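Local coordinates for protein putative alpha-ketoglutarate-dependent taurine dioxygenase (Burkholderia xenovorans, PDB 5HSX) that probably works as an iron(II)- and 2-oxoglutarate-dependent dioxygenase of the TauD/TfdA family, its natural substrate not established, at residues 141-146 / 286-291; 136-141 / 256-261; 36-41 / 60-65; 82-87 / 95-100. One frame throughout, in Å; residues are numbered along the deposited sequence.

Contact 1 (141-146 / 286-291); sequences VTIPPY and RQLYRT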
# COMPACT_ATOMS: atom_id res chain seq x y z
N VAL B 141 8.67 -18.39 8.46
CA VAL B 141 9.11 -19.19 9.60
C VAL B 141 9.50 -18.32 10.78
O VAL B 141 9.00 -18.50 11.89
CB VAL B 141 10.28 -20.12 9.18
CG1 VAL B 141 10.87 -20.81 10.41
CG2 VAL B 141 9.78 -21.14 8.17
N THR B 142 10.41 -17.37 10.56
CA THR B 142 10.81 -16.39 11.58
C THR B 142 10.34 -15.03 11.08
O THR B 142 10.84 -14.53 10.07
CB THR B 142 12.31 -16.43 11.81
OG1 THR B 142 12.70 -17.77 12.14
CG2 THR B 142 12.70 -15.50 12.96
N ILE B 143 9.36 -14.45 11.77
CA ILE B 143 8.69 -13.27 11.25
C ILE B 143 8.73 -12.17 12.30
O ILE B 143 8.33 -12.39 13.45
CB ILE B 143 7.25 -13.58 10.83
CG1 ILE B 143 7.23 -14.54 9.63
CG2 ILE B 143 6.48 -12.30 10.57
CD1 ILE B 143 7.92 -14.01 8.37
N PRO B 144 9.19 -10.97 11.94
CA PRO B 144 9.27 -9.88 12.91
C PRO B 144 7.90 -9.47 13.40
O PRO B 144 6.90 -9.57 12.67
CB PRO B 144 9.93 -8.74 12.11
CG PRO B 144 10.68 -9.44 11.00
CD PRO B 144 9.82 -10.63 10.65
N PRO B 145 7.79 -8.97 14.64
CA PRO B 145 6.49 -8.48 15.13
C PRO B 145 5.89 -7.38 14.27
O PRO B 145 4.66 -7.25 14.22
CB PRO B 145 6.81 -7.97 16.55
CG PRO B 145 8.29 -7.82 16.60
CD PRO B 145 8.86 -8.84 15.65
N TYR B 146 6.71 -6.58 13.60
CA TYR B 146 6.21 -5.60 12.65
C TYR B 146 7.33 -5.24 11.69
O TYR B 146 8.50 -5.54 11.93
CB TYR B 146 5.65 -4.35 13.34
CG TYR B 146 6.63 -3.68 14.28
CD1 TYR B 146 7.44 -2.64 13.84
CD2 TYR B 146 6.74 -4.09 15.60
CE1 TYR B 146 8.33 -2.02 14.70
CE2 TYR B 146 7.63 -3.47 16.46
CZ TYR B 146 8.43 -2.44 16.00
OH TYR B 146 9.31 -1.83 16.86
N ARG B 286 14.41 -12.33 10.06
CA ARG B 286 13.31 -12.65 9.15
C ARG B 286 13.75 -13.80 8.26
O ARG B 286 14.73 -13.67 7.53
CB ARG B 286 12.93 -11.42 8.32
CG ARG B 286 11.67 -11.57 7.47
CD ARG B 286 11.32 -10.23 6.83
NE ARG B 286 10.07 -10.23 6.08
CZ ARG B 286 9.99 -10.42 4.76
NH1 ARG B 286 11.09 -10.65 4.06
NH2 ARG B 286 8.81 -10.39 4.15
N GLN B 287 13.02 -14.91 8.32
CA GLN B 287 13.35 -16.10 7.54
C GLN B 287 12.08 -16.64 6.91
O GLN B 287 11.14 -17.01 7.61
CB GLN B 287 14.00 -17.18 8.41
CG GLN B 287 14.32 -18.48 7.65
CD GLN B 287 15.48 -18.32 6.68
OE1 GLN B 287 16.59 -17.99 7.08
NE2 GLN B 287 15.23 -18.57 5.41
N LEU B 288 12.07 -16.69 5.58
CA LEU B 288 10.98 -17.30 4.83
C LEU B 288 11.57 -18.32 3.87
O LEU B 288 12.78 -18.34 3.62
CB LEU B 288 10.16 -16.25 4.07
CG LEU B 288 9.48 -15.14 4.89
CD1 LEU B 288 10.40 -13.95 5.07
CD2 LEU B 288 8.16 -14.71 4.24
N TYR B 289 10.70 -19.17 3.33
CA TYR B 289 11.10 -20.15 2.33
C TYR B 289 10.08 -20.14 1.21
O TYR B 289 8.88 -19.98 1.46
CB TYR B 289 11.22 -21.56 2.92
CG TYR B 289 12.30 -21.65 3.96
CD1 TYR B 289 13.64 -21.82 3.60
CD2 TYR B 289 11.99 -21.54 5.31
CE1 TYR B 289 14.64 -21.88 4.58
CE2 TYR B 289 12.97 -21.61 6.28
CZ TYR B 289 14.29 -21.78 5.91
OH TYR B 289 15.26 -21.85 6.88
N ARG B 290 10.56 -20.29 -0.02
CA ARG B 290 9.72 -20.17 -1.20
C ARG B 290 9.90 -21.40 -2.09
O ARG B 290 11.01 -21.92 -2.24
CB ARG B 290 10.03 -18.90 -2.01
CG ARG B 290 9.27 -18.83 -3.33
CD ARG B 290 9.40 -17.52 -4.10
NE ARG B 290 10.73 -16.93 -4.08
CZ ARG B 290 11.76 -17.31 -4.84
NH1 ARG B 290 11.63 -18.32 -5.69
NH2 ARG B 290 12.92 -16.69 -4.74
N THR B 291 8.79 -21.86 -2.65
CA THR B 291 8.82 -22.78 -3.78
C THR B 291 8.15 -22.07 -4.94
O THR B 291 7.35 -21.15 -4.75
CB THR B 291 8.08 -24.08 -3.46
OG1 THR B 291 6.72 -23.77 -3.10
CG2 THR B 291 8.75 -24.83 -2.31
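The Tyr-289 ring meets Val-141 at its edge: CG2 of Val-141 lies in the ring plane, 3.6 Å from CD2 of Tyr-289. Over one face of the same ring stands NE2 of Gln-287, 3.3 Å above the plane and displaced toward the rim of the Tyr-289 ring. The other flat group, the guanidinium of Arg-286, has CD1 of Leu-288 over its centre, and Arg-286 also makes a cation-pi contact with Trp-258. The backbone between these groups forms a classic beta bulge, with Val-141 and Thr-142 both opposite Gln-287 where the chain leaves strand 135-140 of the large sheet. The evidence is the doubly gripped carbonyl: Gln-287 O accepts from Val-141 N at 3.0 Å, with a C=O...N angle of 161°, and from Thr-142 N at 3.1 Å, in the carbonyl plane on a lone pair. The return bond from Gln-287 N to Thr-142 O is 2.8 Å. Beyond the bulge, Pro-144 CD rests 3.8 Å from Arg-286 CG, and the Ile-143 side chain crosses that of Leu-288 at about a right angle. Gln-287 is bent at chi2 (72°), which turns CD out of the extended line; the amide nitrogen beyond it bonds to Ser-100 OG on strand 99-101 and also donates to Leu-288 O. That second bond from Gln-287 NE2 is 3.0 Å long and approaches Leu-288 O from above its carbonyl plane.

Contact 2 (136-141 / 256-261); sequences SILRGV and FKWQAG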
# COMPACT_ATOMS: atom_id res chain seq x y z
N SER B 136 4.09 -18.88 -7.10
CA SER B 136 5.04 -19.11 -6.03
C SER B 136 4.28 -19.31 -4.72
O SER B 136 3.18 -18.78 -4.54
CB SER B 136 6.03 -17.95 -5.89
OG SER B 136 6.37 -17.40 -7.16
N ILE B 137 4.89 -20.07 -3.82
CA ILE B 137 4.33 -20.34 -2.50
C ILE B 137 5.40 -19.99 -1.48
O ILE B 137 6.43 -20.67 -1.39
CB ILE B 137 3.89 -21.81 -2.35
CG1 ILE B 137 2.80 -22.12 -3.37
CG2 ILE B 137 3.41 -22.07 -0.91
CD1 ILE B 137 2.57 -23.56 -3.60
N LEU B 138 5.16 -18.93 -0.71
CA LEU B 138 6.13 -18.37 0.22
C LEU B 138 5.61 -18.55 1.65
O LEU B 138 4.50 -18.11 1.96
CB LEU B 138 6.33 -16.89 -0.09
CG LEU B 138 7.26 -16.05 0.79
CD1 LEU B 138 8.68 -16.56 0.71
CD2 LEU B 138 7.16 -14.59 0.34
N ARG B 139 6.41 -19.19 2.51
CA ARG B 139 6.00 -19.42 3.89
C ARG B 139 6.93 -18.70 4.87
O ARG B 139 8.15 -18.64 4.66
CB ARG B 139 5.93 -20.93 4.22
CG ARG B 139 7.24 -21.61 4.63
CD ARG B 139 7.03 -23.11 4.85
NE ARG B 139 8.00 -23.68 5.77
CZ ARG B 139 9.14 -24.25 5.42
NH1 ARG B 139 9.47 -24.35 4.13
NH2 ARG B 139 9.97 -24.73 6.35
N GLY B 140 6.35 -18.15 5.93
CA GLY B 140 7.10 -17.40 6.92
C GLY B 140 7.39 -18.23 8.15
O GLY B 140 6.47 -18.72 8.81
N VAL B 141 8.67 -18.39 8.46
CA VAL B 141 9.11 -19.19 9.60
C VAL B 141 9.50 -18.32 10.78
O VAL B 141 9.00 -18.50 11.89
CB VAL B 141 10.28 -20.12 9.18
CG1 VAL B 141 10.87 -20.81 10.41
CG2 VAL B 141 9.78 -21.14 8.17
N PHE B 256 -0.10 -7.33 2.91
CA PHE B 256 -0.15 -8.49 3.78
C PHE B 256 0.87 -8.32 4.89
O PHE B 256 2.06 -8.14 4.61
CB PHE B 256 0.14 -9.78 2.99
CG PHE B 256 -0.03 -11.05 3.78
CD1 PHE B 256 -1.28 -11.48 4.18
CD2 PHE B 256 1.07 -11.85 4.07
CE1 PHE B 256 -1.43 -12.67 4.88
CE2 PHE B 256 0.92 -13.04 4.75
CZ PHE B 256 -0.33 -13.46 5.16
N LYS B 257 0.42 -8.40 6.14
CA LYS B 257 1.32 -8.38 7.28
C LYS B 257 1.56 -9.81 7.72
O LYS B 257 0.62 -10.51 8.11
CB LYS B 257 0.77 -7.53 8.42
CG LYS B 257 1.70 -7.53 9.63
CD LYS B 257 1.27 -6.51 10.67
CE LYS B 257 2.31 -6.38 11.79
NZ LYS B 257 2.51 -7.64 12.58
N TRP B 258 2.81 -10.24 7.64
CA TRP B 258 3.18 -11.62 7.93
C TRP B 258 3.09 -11.94 9.42
O TRP B 258 3.27 -11.07 10.28
CB TRP B 258 4.60 -11.91 7.44
CG TRP B 258 4.70 -11.90 5.97
CD1 TRP B 258 4.89 -10.81 5.16
CD2 TRP B 258 4.59 -13.03 5.10
NE1 TRP B 258 4.91 -11.20 3.84
CE2 TRP B 258 4.73 -12.56 3.78
CE3 TRP B 258 4.39 -14.40 5.31
CZ2 TRP B 258 4.68 -13.41 2.68
CZ3 TRP B 258 4.34 -15.24 4.22
CH2 TRP B 258 4.47 -14.74 2.91
N GLN B 259 2.81 -13.20 9.70
CA GLN B 259 3.03 -13.80 11.01
C GLN B 259 3.75 -15.12 10.80
O GLN B 259 3.73 -15.68 9.70
CB GLN B 259 1.71 -14.03 11.77
CG GLN B 259 0.90 -12.76 12.02
CD GLN B 259 -0.43 -13.06 12.68
OE1 GLN B 259 -0.50 -13.86 13.61
NE2 GLN B 259 -1.49 -12.43 12.20
N ALA B 260 4.39 -15.61 11.86
CA ALA B 260 4.95 -16.95 11.80
C ALA B 260 3.85 -17.94 11.41
O ALA B 260 2.72 -17.85 11.91
CB ALA B 260 5.56 -17.34 13.15
N GLY B 261 4.18 -18.85 10.50
CA GLY B 261 3.20 -19.80 10.02
C GLY B 261 2.30 -19.29 8.91
O GLY B 261 1.40 -20.02 8.49
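Leu-138 and Trp-258 meet at about a right angle, the leucine branch against the CZ2 and CH2 atoms of the benzo ring. CG of Leu-138 is anti to its backbone N (chi1 177°), and the CD2 methyl beyond it lies 3.6 Å from CZ2 of Trp-258. The leucine backbone takes part as well: Leu-138 O lies in the indole plane, at its edge, 3.5 Å from CH2 of Trp-258. One face of the indole is covered from its own segment by Phe-256, whose CE2 stands 3.6 Å above the centre, while Trp-258 NE1 lies in the Phe-256 ring plane, at that ring's edge, and bonds to Thr-150 OG1. The contact belongs to the double-stranded beta-helix core of the cupin clan: strand 135-140 runs in the large sheet beside 263-267, and the loop 257-262 crosses to it from strand 253-256 of the smaller sheet. Gly-140 faces the ring with no side chain, and its N lies 3.9 Å from CZ3 of Trp-258. Further along, Gly-261 N donates to Gly-140 O at 2.8 Å, with an N-H...O angle of 156°. Gly-261 has a positive phi of 84°, readily adopted by glycine. Beside this bond, CB of Ala-260 packs 3.8 Å from Val-141 O.

Contact 3 (36-41 / 60-65); sequences VDLTQK and VFFREQ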
# COMPACT_ATOMS: atom_id res chain seq x y z
N VAL B 36 -8.11 -25.53 6.09
CA VAL B 36 -7.21 -26.47 5.43
C VAL B 36 -5.99 -26.65 6.31
O VAL B 36 -5.44 -25.67 6.83
CB VAL B 36 -6.80 -25.98 4.03
CG1 VAL B 36 -6.34 -27.14 3.17
CG2 VAL B 36 -7.94 -25.23 3.35
N ASP B 37 -5.56 -27.90 6.50
CA ASP B 37 -4.36 -28.22 7.27
C ASP B 37 -3.26 -28.58 6.27
O ASP B 37 -3.25 -29.69 5.72
CB ASP B 37 -4.63 -29.35 8.26
CG ASP B 37 -3.40 -29.75 9.07
OD1 ASP B 37 -3.50 -30.71 9.86
OD2 ASP B 37 -2.33 -29.12 8.92
N LEU B 38 -2.34 -27.64 6.04
CA LEU B 38 -1.34 -27.82 4.99
C LEU B 38 -0.26 -28.83 5.35
O LEU B 38 0.57 -29.14 4.50
CB LEU B 38 -0.71 -26.47 4.63
CG LEU B 38 -1.42 -25.66 3.54
CD1 LEU B 38 -2.91 -25.55 3.82
CD2 LEU B 38 -0.81 -24.27 3.36
N THR B 39 -0.24 -29.34 6.59
CA THR B 39 0.68 -30.43 6.90
C THR B 39 0.21 -31.76 6.34
O THR B 39 1.01 -32.70 6.27
CB THR B 39 0.89 -30.57 8.42
OG1 THR B 39 -0.32 -31.04 9.04
CG2 THR B 39 1.30 -29.24 9.04
N GLN B 40 -1.05 -31.85 5.93
CA GLN B 40 -1.65 -33.08 5.45
C GLN B 40 -1.78 -33.04 3.93
O GLN B 40 -1.88 -31.97 3.33
CB GLN B 40 -3.03 -33.30 6.07
CG GLN B 40 -3.04 -33.36 7.58
CD GLN B 40 -2.10 -34.43 8.10
OE1 GLN B 40 -2.29 -35.62 7.85
NE2 GLN B 40 -1.08 -34.01 8.83
N LYS B 41 -1.79 -34.23 3.32
CA LYS B 41 -2.17 -34.32 1.92
C LYS B 41 -3.63 -33.93 1.77
O LYS B 41 -4.47 -34.30 2.59
CB LYS B 41 -1.93 -35.74 1.39
N VAL B 60 -3.68 -15.85 -2.56
CA VAL B 60 -4.41 -16.34 -1.41
C VAL B 60 -3.44 -16.57 -0.26
O VAL B 60 -2.25 -16.85 -0.47
CB VAL B 60 -5.22 -17.62 -1.73
CG1 VAL B 60 -6.29 -17.31 -2.78
CG2 VAL B 60 -4.30 -18.75 -2.22
N PHE B 61 -3.95 -16.42 0.96
CA PHE B 61 -3.11 -16.46 2.16
C PHE B 61 -3.64 -17.49 3.15
O PHE B 61 -4.85 -17.66 3.30
CB PHE B 61 -3.06 -15.08 2.84
CG PHE B 61 -2.60 -13.97 1.95
CD1 PHE B 61 -1.25 -13.80 1.66
CD2 PHE B 61 -3.52 -13.08 1.40
CE1 PHE B 61 -0.83 -12.76 0.85
CE2 PHE B 61 -3.10 -12.04 0.58
CZ PHE B 61 -1.75 -11.87 0.31
N PHE B 62 -2.71 -18.17 3.82
CA PHE B 62 -3.03 -19.08 4.91
C PHE B 62 -2.35 -18.58 6.18
O PHE B 62 -1.31 -17.91 6.12
CB PHE B 62 -2.56 -20.52 4.61
CG PHE B 62 -3.06 -21.07 3.29
CD1 PHE B 62 -4.20 -21.87 3.24
CD2 PHE B 62 -2.37 -20.81 2.11
CE1 PHE B 62 -4.65 -22.39 2.02
CE2 PHE B 62 -2.81 -21.32 0.90
CZ PHE B 62 -3.95 -22.11 0.85
N ARG B 63 -2.94 -18.91 7.32
CA ARG B 63 -2.40 -18.56 8.63
C ARG B 63 -2.22 -19.81 9.47
O ARG B 63 -2.95 -20.79 9.31
CB ARG B 63 -3.31 -17.58 9.38
CG ARG B 63 -3.60 -16.28 8.66
CD ARG B 63 -2.40 -15.36 8.63
NE ARG B 63 -2.78 -14.00 8.27
CZ ARG B 63 -1.95 -12.97 8.23
NH1 ARG B 63 -0.66 -13.14 8.50
NH2 ARG B 63 -2.40 -11.77 7.89
N GLU B 64 -1.25 -19.76 10.38
CA GLU B 64 -1.03 -20.82 11.37
C GLU B 64 -0.75 -22.16 10.70
O GLU B 64 -1.24 -23.21 11.14
CB GLU B 64 -2.23 -20.94 12.33
CG GLU B 64 -2.50 -19.70 13.15
CD GLU B 64 -1.38 -19.39 14.11
OE1 GLU B 64 -0.85 -18.26 14.06
OE2 GLU B 64 -1.03 -20.28 14.91
N GLN B 65 0.05 -22.14 9.64
CA GLN B 65 0.48 -23.34 8.93
C GLN B 65 1.99 -23.49 9.15
O GLN B 65 2.79 -22.90 8.43
CB GLN B 65 0.13 -23.25 7.45
CG GLN B 65 -1.34 -22.93 7.19
CD GLN B 65 -2.26 -24.07 7.58
OE1 GLN B 65 -1.88 -25.24 7.52
NE2 GLN B 65 -3.48 -23.73 7.97
O HOH W 1 -1.61 -26.90 9.72
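Gln-65 reaches toward Leu-38 and Val-36, and its side chain can be traced atom by atom. CB leads off toward the turn 37-40. CG touches CD2 of Leu-38 at 4.1 Å, and the bend at chi2 (-69°) then swings CD in beside Val-36 O, 3.6 Å away. At the tip the amide divides its work between two backbone groups. Gln-65 OE1 accepts from Leu-38 N at 2.9 Å in a nearly straight bond (166° at the hydrogen), the donor standing 36° above the amide carbonyl plane. Gln-65 NE2 donates weakly to Val-36 O at 3.0 Å, and weakly again to Arg-63 O in its own segment; with Leu-38 N donating to OE1, these weak bonds agree with this flip of the amide. A water also donates to OE1 of Gln-65 (2.8 Å) and links it to OD2 of Asp-37. Leu-38 CD2, in turn, sits over one face of the Phe-62 ring, 4.0 Å from its centroid, a CH-pi contact. Phe-75 of helix 69-77 packs against Leu-38 too. Asp-37 OD2 is gripped by Thr-39 N and Thr-39 OG1, both from the same face of its carboxylate. The bond from Thr-39 N makes an Asx turn, overlaid on a type I beta turn from Asp-37 to Gln-40 that leads toward helix 44-57.

Contact 4 (82-87 / 95-100); sequences LTLGHP and HPEVYS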
# COMPACT_ATOMS: atom_id res chain seq x y z
N LEU B 82 7.43 -28.42 -9.48
CA LEU B 82 8.32 -27.53 -8.74
C LEU B 82 9.54 -27.16 -9.58
O LEU B 82 10.11 -28.02 -10.26
CB LEU B 82 8.79 -28.20 -7.44
CG LEU B 82 7.89 -28.26 -6.19
CD1 LEU B 82 7.62 -26.88 -5.69
CD2 LEU B 82 6.59 -29.00 -6.44
N THR B 83 9.95 -25.90 -9.52
CA THR B 83 11.24 -25.54 -10.08
C THR B 83 12.35 -26.10 -9.20
O THR B 83 12.18 -26.27 -7.99
CB THR B 83 11.39 -24.02 -10.22
OG1 THR B 83 11.49 -23.42 -8.93
CG2 THR B 83 10.19 -23.44 -10.95
N LEU B 84 13.48 -26.42 -9.82
CA LEU B 84 14.64 -26.97 -9.13
C LEU B 84 15.75 -25.94 -9.16
O LEU B 84 16.11 -25.43 -10.23
CB LEU B 84 15.08 -28.28 -9.79
CG LEU B 84 13.95 -29.31 -9.79
CD1 LEU B 84 14.32 -30.53 -10.60
CD2 LEU B 84 13.59 -29.72 -8.37
N GLY B 85 16.30 -25.64 -7.98
CA GLY B 85 16.91 -24.35 -7.70
C GLY B 85 18.28 -24.09 -8.27
O GLY B 85 18.68 -24.64 -9.30
N HIS B 86 19.01 -23.19 -7.59
CA HIS B 86 20.32 -22.65 -7.91
C HIS B 86 21.36 -23.17 -6.92
O HIS B 86 21.07 -23.28 -5.72
CB HIS B 86 20.30 -21.11 -7.87
CG HIS B 86 21.53 -20.47 -8.42
ND1 HIS B 86 22.63 -20.18 -7.63
CD2 HIS B 86 21.85 -20.07 -9.67
CE1 HIS B 86 23.57 -19.63 -8.38
NE2 HIS B 86 23.13 -19.55 -9.62
N PRO B 87 22.57 -23.49 -7.38
CA PRO B 87 23.56 -24.09 -6.48
C PRO B 87 24.03 -23.18 -5.35
O PRO B 87 24.62 -23.68 -4.38
CB PRO B 87 24.73 -24.45 -7.42
CG PRO B 87 24.54 -23.57 -8.61
CD PRO B 87 23.06 -23.40 -8.77
N HIS B 95 17.26 -29.83 -0.43
CA HIS B 95 15.94 -29.44 -0.95
C HIS B 95 16.12 -28.48 -2.12
O HIS B 95 16.02 -27.25 -1.96
CB HIS B 95 15.09 -28.81 0.15
CG HIS B 95 14.90 -29.70 1.34
ND1 HIS B 95 14.05 -30.79 1.32
CD2 HIS B 95 15.46 -29.68 2.57
CE1 HIS B 95 14.09 -31.40 2.50
NE2 HIS B 95 14.94 -30.75 3.27
N PRO B 96 16.37 -29.01 -3.31
CA PRO B 96 16.58 -28.13 -4.47
C PRO B 96 15.35 -27.31 -4.83
O PRO B 96 15.47 -26.33 -5.57
CB PRO B 96 16.95 -29.10 -5.60
CG PRO B 96 16.32 -30.40 -5.19
CD PRO B 96 16.41 -30.44 -3.69
N GLU B 97 14.17 -27.68 -4.33
CA GLU B 97 12.94 -26.97 -4.64
C GLU B 97 12.71 -25.76 -3.76
O GLU B 97 11.82 -24.95 -4.07
CB GLU B 97 11.72 -27.88 -4.50
CG GLU B 97 11.87 -29.25 -5.12
CD GLU B 97 12.49 -30.26 -4.18
OE1 GLU B 97 12.40 -31.47 -4.49
OE2 GLU B 97 13.06 -29.86 -3.13
N VAL B 98 13.45 -25.61 -2.67
CA VAL B 98 13.14 -24.62 -1.64
C VAL B 98 14.20 -23.54 -1.66
O VAL B 98 15.40 -23.84 -1.60
CB VAL B 98 13.03 -25.28 -0.26
CG1 VAL B 98 12.67 -24.24 0.79
CG2 VAL B 98 12.00 -26.39 -0.30
N TYR B 99 13.76 -22.29 -1.73
CA TYR B 99 14.65 -21.13 -1.76
C TYR B 99 14.54 -20.39 -0.43
O TYR B 99 13.44 -20.08 0.02
CB TYR B 99 14.29 -20.19 -2.91
CG TYR B 99 14.24 -20.90 -4.24
CD1 TYR B 99 13.04 -21.42 -4.72
CD2 TYR B 99 15.38 -21.07 -5.01
CE1 TYR B 99 12.98 -22.09 -5.93
CE2 TYR B 99 15.33 -21.73 -6.22
CZ TYR B 99 14.13 -22.24 -6.68
OH TYR B 99 14.07 -22.90 -7.88
N SER B 100 15.69 -20.10 0.17
CA SER B 100 15.75 -19.40 1.45
C SER B 100 15.72 -17.90 1.21
O SER B 100 16.43 -17.38 0.35
CB SER B 100 17.02 -19.80 2.20
OG SER B 100 17.14 -19.10 3.43
O HOH W 2 10.48 -24.60 -6.27
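Thr-83 and Tyr-99 join through their hydroxyls, OG1 to OH at 2.8 Å, a hydrogen bond in which either may donate. OG1 lies in the plane of the Tyr-99 ring, at its edge, and the two side chains cross at about a right angle. The threonine oxygen sits between its own backbone N and carbonyl carbon (chi1 69°), and it also bonds to Thr-292 OG1. Gly-85 CA packs 3.2 Å from Tyr-99 OH. Among backbone groups, Gly-85 N donates to Pro-96 O at 2.6 Å, but the 130° angle at the hydrogen makes this bond weak. Pro-96 belongs to a type I beta turn from His-95 to Val-98, which enters strand 99-101 at the edge of the large sheet. Softer polar contacts follow: Glu-97 CA points its hydrogen at Thr-83 O over 3.5 Å, and a water lies within donating distance of Thr-83 O and Glu-97 O. The apolar layer is aliphatic. Leu-84 and Glu-97 run side by side in the same direction, Leu-84 CD2 3.7 Å from Glu-97 CG and 4.2 Å from Pro-96 CG, with Leu-82 CB against that same Glu-97 CG. Thr-83 OG1 has one proton for two hydroxyl partners, Tyr-99 and Thr-292, so if it donates to one it must accept from the other.

In the fold
From the N terminus, contact 3 closes first, bridging helix 44-57 by joining the loop after strand 31-34 to the end of strand 59-62. Contact 4 follows in series, closing a short loop before edge strand 99-101. Contacts 2 and 1 span much longer stretches and cross: they share Val-141, where the chain turns off strand 135-140; the end of the strand meets 256-261, and the turn with the loop after it meets 286-291. All four reach the seven-stranded sheet. Backbone bonds connect neighbours across it, Gly-261 to Gln-65 between contacts 2 and 3, Arg-290 to Tyr-99 between contacts 1 and 4. Contacts 3 and 4 lie about 21 Å apart, centre to centre, and do not touch.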